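Local coordinates for protein phenyl-3-pyruvate decarboxylase (Azospirillum brasilense, PDB 2NXW) that decarboxylates indole-3-pyruvate to indole-3-acetaldehyde, a step of auxin biosynthesis, using thiamine diphosphate and a metal cation as cofactors, at residues L473-S478 with W497-M502; F491-D496 with I540-L545. One frame throughout, in Å; residues are numbered along the deposited sequence.

Contact 1. Residues L473-S478 with W497-M502. With MG (magnesium ion), chain C; TPP (thiamine diphosphate), chain E.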
# COMPACT_ATOMS: atom_id res chain seq x y z
N LEU A 473 -25.36 -17.74 -29.82
CA LEU A 473 -25.67 -17.22 -28.50
C LEU A 473 -26.35 -18.31 -27.69
O LEU A 473 -27.43 -18.78 -28.05
CB LEU A 473 -26.58 -16.00 -28.66
CG LEU A 473 -26.80 -15.03 -27.49
CD1 LEU A 473 -27.63 -13.84 -27.99
CD2 LEU A 473 -27.51 -15.74 -26.32
N PHE A 474 -25.70 -18.71 -26.60
CA PHE A 474 -26.20 -19.76 -25.70
C PHE A 474 -27.19 -19.08 -24.75
O PHE A 474 -26.78 -18.44 -23.77
CB PHE A 474 -25.02 -20.35 -24.89
CG PHE A 474 -24.07 -21.22 -25.68
CD1 PHE A 474 -23.59 -22.40 -25.12
CD2 PHE A 474 -23.59 -20.83 -26.93
CE1 PHE A 474 -22.66 -23.19 -25.80
CE2 PHE A 474 -22.65 -21.61 -27.62
CZ PHE A 474 -22.18 -22.79 -27.05
N ASN A 475 -28.48 -19.23 -25.02
CA ASN A 475 -29.46 -18.56 -24.18
C ASN A 475 -30.15 -19.47 -23.18
O ASN A 475 -31.15 -20.13 -23.51
CB ASN A 475 -30.52 -17.84 -25.03
CG ASN A 475 -31.35 -16.86 -24.22
OD1 ASN A 475 -31.28 -16.86 -22.98
ND2 ASN A 475 -32.14 -16.04 -24.89
N ASN A 476 -29.62 -19.50 -21.96
CA ASN A 476 -30.23 -20.31 -20.91
C ASN A 476 -30.93 -19.42 -19.87
O ASN A 476 -31.32 -19.90 -18.82
CB ASN A 476 -29.20 -21.25 -20.22
CG ASN A 476 -27.90 -20.54 -19.79
OD1 ASN A 476 -27.86 -19.32 -19.65
ND2 ASN A 476 -26.85 -21.32 -19.57
N ALA A 477 -31.13 -18.14 -20.20
CA ALA A 477 -31.79 -17.18 -19.30
C ALA A 477 -31.19 -17.36 -17.92
O ALA A 477 -31.90 -17.52 -16.91
CB ALA A 477 -33.30 -17.44 -19.26
N SER A 478 -29.86 -17.30 -17.88
CA SER A 478 -29.16 -17.57 -16.63
C SER A 478 -27.69 -17.21 -16.67
O SER A 478 -27.06 -17.23 -17.73
CB SER A 478 -29.26 -19.08 -16.37
OG SER A 478 -28.56 -19.50 -15.21
N TRP A 497 -34.83 -12.60 -23.04
CA TRP A 497 -34.50 -11.51 -23.96
C TRP A 497 -34.59 -12.20 -25.32
O TRP A 497 -34.02 -13.28 -25.50
CB TRP A 497 -33.07 -10.99 -23.74
CG TRP A 497 -32.84 -10.27 -22.44
CD1 TRP A 497 -33.07 -10.75 -21.17
CD2 TRP A 497 -32.22 -8.99 -22.28
NE1 TRP A 497 -32.62 -9.85 -20.24
CE2 TRP A 497 -32.09 -8.76 -20.88
CE3 TRP A 497 -31.75 -8.02 -23.17
CZ2 TRP A 497 -31.51 -7.60 -20.37
CZ3 TRP A 497 -31.17 -6.86 -22.66
CH2 TRP A 497 -31.05 -6.66 -21.27
N ARG A 498 -35.30 -11.59 -26.27
CA ARG A 498 -35.45 -12.18 -27.60
C ARG A 498 -34.35 -11.62 -28.49
O ARG A 498 -34.58 -10.71 -29.30
CB ARG A 498 -36.83 -11.86 -28.18
CG ARG A 498 -37.97 -12.73 -27.66
CD ARG A 498 -38.27 -12.50 -26.21
NE ARG A 498 -38.74 -11.14 -25.97
CZ ARG A 498 -39.40 -10.75 -24.88
NH1 ARG A 498 -39.77 -9.49 -24.75
NH2 ARG A 498 -39.68 -11.64 -23.93
N PHE A 499 -33.15 -12.15 -28.33
CA PHE A 499 -32.00 -11.65 -29.06
C PHE A 499 -32.10 -11.78 -30.57
O PHE A 499 -31.76 -10.83 -31.30
CB PHE A 499 -30.73 -12.35 -28.54
CG PHE A 499 -30.45 -12.10 -27.07
CD1 PHE A 499 -30.01 -10.85 -26.63
CD2 PHE A 499 -30.55 -13.14 -26.15
CE1 PHE A 499 -29.67 -10.64 -25.29
CE2 PHE A 499 -30.22 -12.93 -24.80
CZ PHE A 499 -29.77 -11.69 -24.37
N ALA A 500 -32.57 -12.93 -31.05
CA ALA A 500 -32.70 -13.12 -32.50
C ALA A 500 -33.62 -12.05 -33.07
O ALA A 500 -33.35 -11.53 -34.16
CB ALA A 500 -33.24 -14.51 -32.82
N ASP A 501 -34.70 -11.72 -32.36
CA ASP A 501 -35.64 -10.69 -32.80
C ASP A 501 -35.03 -9.29 -32.85
O ASP A 501 -35.59 -8.39 -33.47
CB ASP A 501 -36.86 -10.62 -31.88
CG ASP A 501 -37.80 -11.80 -32.03
OD1 ASP A 501 -37.68 -12.59 -33.00
OD2 ASP A 501 -38.70 -11.93 -31.16
N MET A 502 -33.91 -9.10 -32.16
CA MET A 502 -33.28 -7.79 -32.15
C MET A 502 -32.18 -7.65 -33.20
O MET A 502 -31.68 -6.55 -33.42
CB MET A 502 -32.71 -7.53 -30.75
CG MET A 502 -33.77 -7.53 -29.66
SD MET A 502 -33.07 -7.40 -27.97
CE MET A 502 -32.70 -5.70 -27.91
MG MG C . -26.35 -17.89 -19.62
N1' TPP E . -18.57 -9.51 -14.69
C2' TPP E . -17.58 -9.60 -15.59
CM2 TPP E . -17.22 -8.38 -16.43
N3' TPP E . -16.91 -10.75 -15.76
C4' TPP E . -17.19 -11.86 -15.04
N4' TPP E . -16.43 -12.98 -15.21
C5' TPP E . -18.27 -11.84 -14.10
C6' TPP E . -18.94 -10.60 -13.94
C7' TPP E . -18.70 -13.07 -13.27
N3 TPP E . -19.28 -14.21 -14.10
C2 TPP E . -18.49 -15.25 -14.41
S1 TPP E . -19.53 -16.33 -15.30
C5 TPP E . -21.00 -15.37 -15.22
C4 TPP E . -20.61 -14.25 -14.49
CM4 TPP E . -21.62 -13.12 -14.16
C6 TPP E . -22.30 -15.74 -15.81
C7 TPP E . -22.19 -15.72 -17.34
O7 TPP E . -23.51 -15.86 -17.81
PA TPP E . -23.58 -16.19 -19.35
O1A TPP E . -22.86 -15.16 -20.22
O2A TPP E . -25.07 -16.24 -19.67
O3A TPP E . -22.95 -17.62 -19.68
PB TPP E . -23.38 -18.96 -18.82
O1B TPP E . -24.90 -18.99 -18.62
O2B TPP E . -22.87 -20.14 -19.70
O3B TPP E . -22.65 -18.99 -17.49
O HOH W 1 -25.58 -18.80 -21.38
O HOH W 2 -32.91 -14.82 -22.12
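L473 presses its CD1 methyl against the root of the F499 ring near the C-terminal end of strand 470-475, just before the metal-binding loop; N475 and N476 are the paired asparagines of the GDG...NN sequence motif that binds thiamine diphosphate and its metal. With the leucine CG anti to the backbone N (chi1 -165°), CD1 comes to 3.4 Å from F499 CG, and the two side chains cross almost perpendicularly. At F474 the backbone O accepts a hydrogen bond of 2.7 Å from a water that sits on the magnesium ion. N475 then reaches back to the aromatic, its ND2 lying at the ring edge, 3.5 Å from F499 CD2, with amide and ring planes 58° apart. This ND2 is bonded to E537, whose carboxylate also receives the backbone N of F499 and A500 and so ties the strand to the start of helix 499-502. The other end of the amide, N475 OD1, accepts from A477 N at 3.1 Å, closing an Asx turn, and a second water sits between OD1 and W497 N. W497 CB sits over one face of the F499 ring, toward its rim. Past the strand, N476 OD1 binds the magnesium at 2.1 Å, alongside S478 O, D449 and two diphosphate oxygens. N476 uses its amide twice: ND2 donates to TPP O1B, itself a metal ligand, over 3.2 Å with an N-H...O angle of 145°.

Contact 2. Residues F491-D496 with I540-L545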
# COMPACT_ATOMS: atom_id res chain seq x y z
N PHE A 491 -30.82 -14.89 -7.77
CA PHE A 491 -30.34 -13.84 -8.67
C PHE A 491 -29.66 -14.29 -9.96
O PHE A 491 -29.45 -13.47 -10.86
CB PHE A 491 -29.45 -12.83 -7.89
CG PHE A 491 -28.26 -13.46 -7.21
CD1 PHE A 491 -27.18 -13.95 -7.95
CD2 PHE A 491 -28.22 -13.56 -5.82
CE1 PHE A 491 -26.08 -14.53 -7.32
CE2 PHE A 491 -27.12 -14.13 -5.19
CZ PHE A 491 -26.05 -14.62 -5.93
N ASN A 492 -29.33 -15.57 -10.07
CA ASN A 492 -28.70 -16.07 -11.29
C ASN A 492 -29.73 -16.36 -12.37
O ASN A 492 -29.38 -16.67 -13.51
CB ASN A 492 -27.87 -17.32 -10.99
CG ASN A 492 -26.64 -17.01 -10.16
OD1 ASN A 492 -26.26 -17.79 -9.28
ND2 ASN A 492 -26.01 -15.88 -10.44
N ASP A 493 -31.01 -16.27 -12.00
CA ASP A 493 -32.09 -16.46 -12.97
C ASP A 493 -32.25 -15.16 -13.75
O ASP A 493 -32.55 -14.12 -13.15
CB ASP A 493 -33.43 -16.73 -12.27
CG ASP A 493 -33.49 -18.08 -11.59
OD1 ASP A 493 -32.68 -18.97 -11.91
OD2 ASP A 493 -34.39 -18.24 -10.74
N LEU A 494 -32.09 -15.21 -15.06
CA LEU A 494 -32.25 -14.02 -15.87
C LEU A 494 -33.58 -14.09 -16.59
O LEU A 494 -34.23 -15.14 -16.63
CB LEU A 494 -31.09 -13.87 -16.88
CG LEU A 494 -29.69 -13.79 -16.24
CD1 LEU A 494 -28.62 -13.66 -17.32
CD2 LEU A 494 -29.61 -12.60 -15.28
N ASP A 495 -33.98 -12.96 -17.17
CA ASP A 495 -35.25 -12.86 -17.87
C ASP A 495 -35.07 -13.35 -19.30
O ASP A 495 -33.97 -13.69 -19.74
CB ASP A 495 -35.69 -11.39 -17.88
CG ASP A 495 -37.18 -11.22 -17.87
OD1 ASP A 495 -37.91 -12.17 -18.24
OD2 ASP A 495 -37.63 -10.11 -17.51
N ASP A 496 -36.18 -13.39 -20.03
CA ASP A 496 -36.19 -13.81 -21.42
C ASP A 496 -35.93 -12.57 -22.27
O ASP A 496 -36.65 -11.59 -22.18
CB ASP A 496 -37.57 -14.40 -21.78
CG ASP A 496 -37.73 -14.70 -23.26
OD1 ASP A 496 -36.84 -15.36 -23.83
OD2 ASP A 496 -38.75 -14.28 -23.85
N ILE A 540 -31.36 -22.98 -24.36
CA ILE A 540 -30.83 -24.12 -23.61
C ILE A 540 -31.44 -24.10 -22.21
O ILE A 540 -31.53 -23.05 -21.59
CB ILE A 540 -29.30 -23.99 -23.47
CG1 ILE A 540 -28.66 -23.93 -24.85
CG2 ILE A 540 -28.73 -25.15 -22.64
CD1 ILE A 540 -27.15 -23.62 -24.81
N PRO A 541 -31.88 -25.27 -21.71
CA PRO A 541 -32.46 -25.25 -20.36
C PRO A 541 -31.40 -24.99 -19.28
O PRO A 541 -30.21 -25.28 -19.46
CB PRO A 541 -33.05 -26.66 -20.20
CG PRO A 541 -33.23 -27.15 -21.60
CD PRO A 541 -32.03 -26.59 -22.34
N ARG A 542 -31.83 -24.45 -18.15
CA ARG A 542 -30.93 -24.25 -17.02
C ARG A 542 -30.56 -25.64 -16.50
O ARG A 542 -31.35 -26.60 -16.62
CB ARG A 542 -31.62 -23.46 -15.92
CG ARG A 542 -31.91 -22.03 -16.31
CD ARG A 542 -32.74 -21.36 -15.25
NE ARG A 542 -33.12 -20.01 -15.65
CZ ARG A 542 -34.16 -19.35 -15.15
NH1 ARG A 542 -34.92 -19.92 -14.22
NH2 ARG A 542 -34.46 -18.14 -15.59
N GLY A 543 -29.36 -25.77 -15.95
CA GLY A 543 -28.93 -27.05 -15.41
C GLY A 543 -28.27 -27.97 -16.43
O GLY A 543 -27.79 -29.05 -16.08
N VAL A 544 -28.25 -27.55 -17.70
CA VAL A 544 -27.65 -28.37 -18.76
C VAL A 544 -26.32 -27.74 -19.11
O VAL A 544 -26.26 -26.60 -19.59
CB VAL A 544 -28.59 -28.41 -19.98
CG1 VAL A 544 -28.03 -29.33 -21.05
CG2 VAL A 544 -29.98 -28.91 -19.52
N LEU A 545 -25.25 -28.49 -18.87
CA LEU A 545 -23.89 -28.01 -19.07
C LEU A 545 -23.07 -28.79 -20.07
O LEU A 545 -23.37 -29.94 -20.38
CB LEU A 545 -23.14 -28.08 -17.73
CG LEU A 545 -23.91 -27.62 -16.49
CD1 LEU A 545 -23.08 -27.87 -15.24
CD2 LEU A 545 -24.25 -26.14 -16.63
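D493 lays its carboxylate flat over one face of the R542 guanidinium, the two planes only 5° apart. D493 OD1 sits 3.4 Å from R542 NH1 but well above the guanidinium plane, so this salt bridge works through charge, with no N-H aimed at the oxygen; the same OD1 forms a salt bridge with R483. Without the carboxylate, as with an alanine at D493, R542 and R483 would probably lose the negative charge they share, and the guanidinium face beneath it would be uncovered. The closest approach is at the guanidinium edge, where L494 O lies in plane, 3.2 Å from R542 NH2. NH2 is hydrogen-bonded to A477 O. R542 gets there by an extended chain from CG to NE (chi2 173°). The L494 side chain leads inward instead, against D449 and Q453, its nearest approach to the magnesium ion about 5 Å. By contrast the outer side is loose: R542 and G543 are exposed, and D493 OD2 stays 3.9 Å from R542 NH1. P541 to V544 form a type II beta turn, with G543 in the third position that so often takes glycine in such turns.

How the contacts relate
The segments alternate along the chain, 473-478, 491-496, 497-502, 540-545, with 491-496 running directly into 497-502, so contacts 1 and 2 interlock, their centres about 11 Å apart. Both belong to the C-terminal cofactor-binding part of the chain. Strands 470-475 and 534-539 are parallel neighbours in its sheet; 473-478 takes in the last residues of strand 470-475 and the loop after it, while 540-545 follows strand 534-539. A477 joins the two contacts: besides holding R542, its O probably accepts from L494 N at 3.0 Å. The magnesium-binding turn of contact 1 is thereby flanked by the more superficial contact 2. Both contacts also reach the second subunit, whose R463 meets W497 and D496.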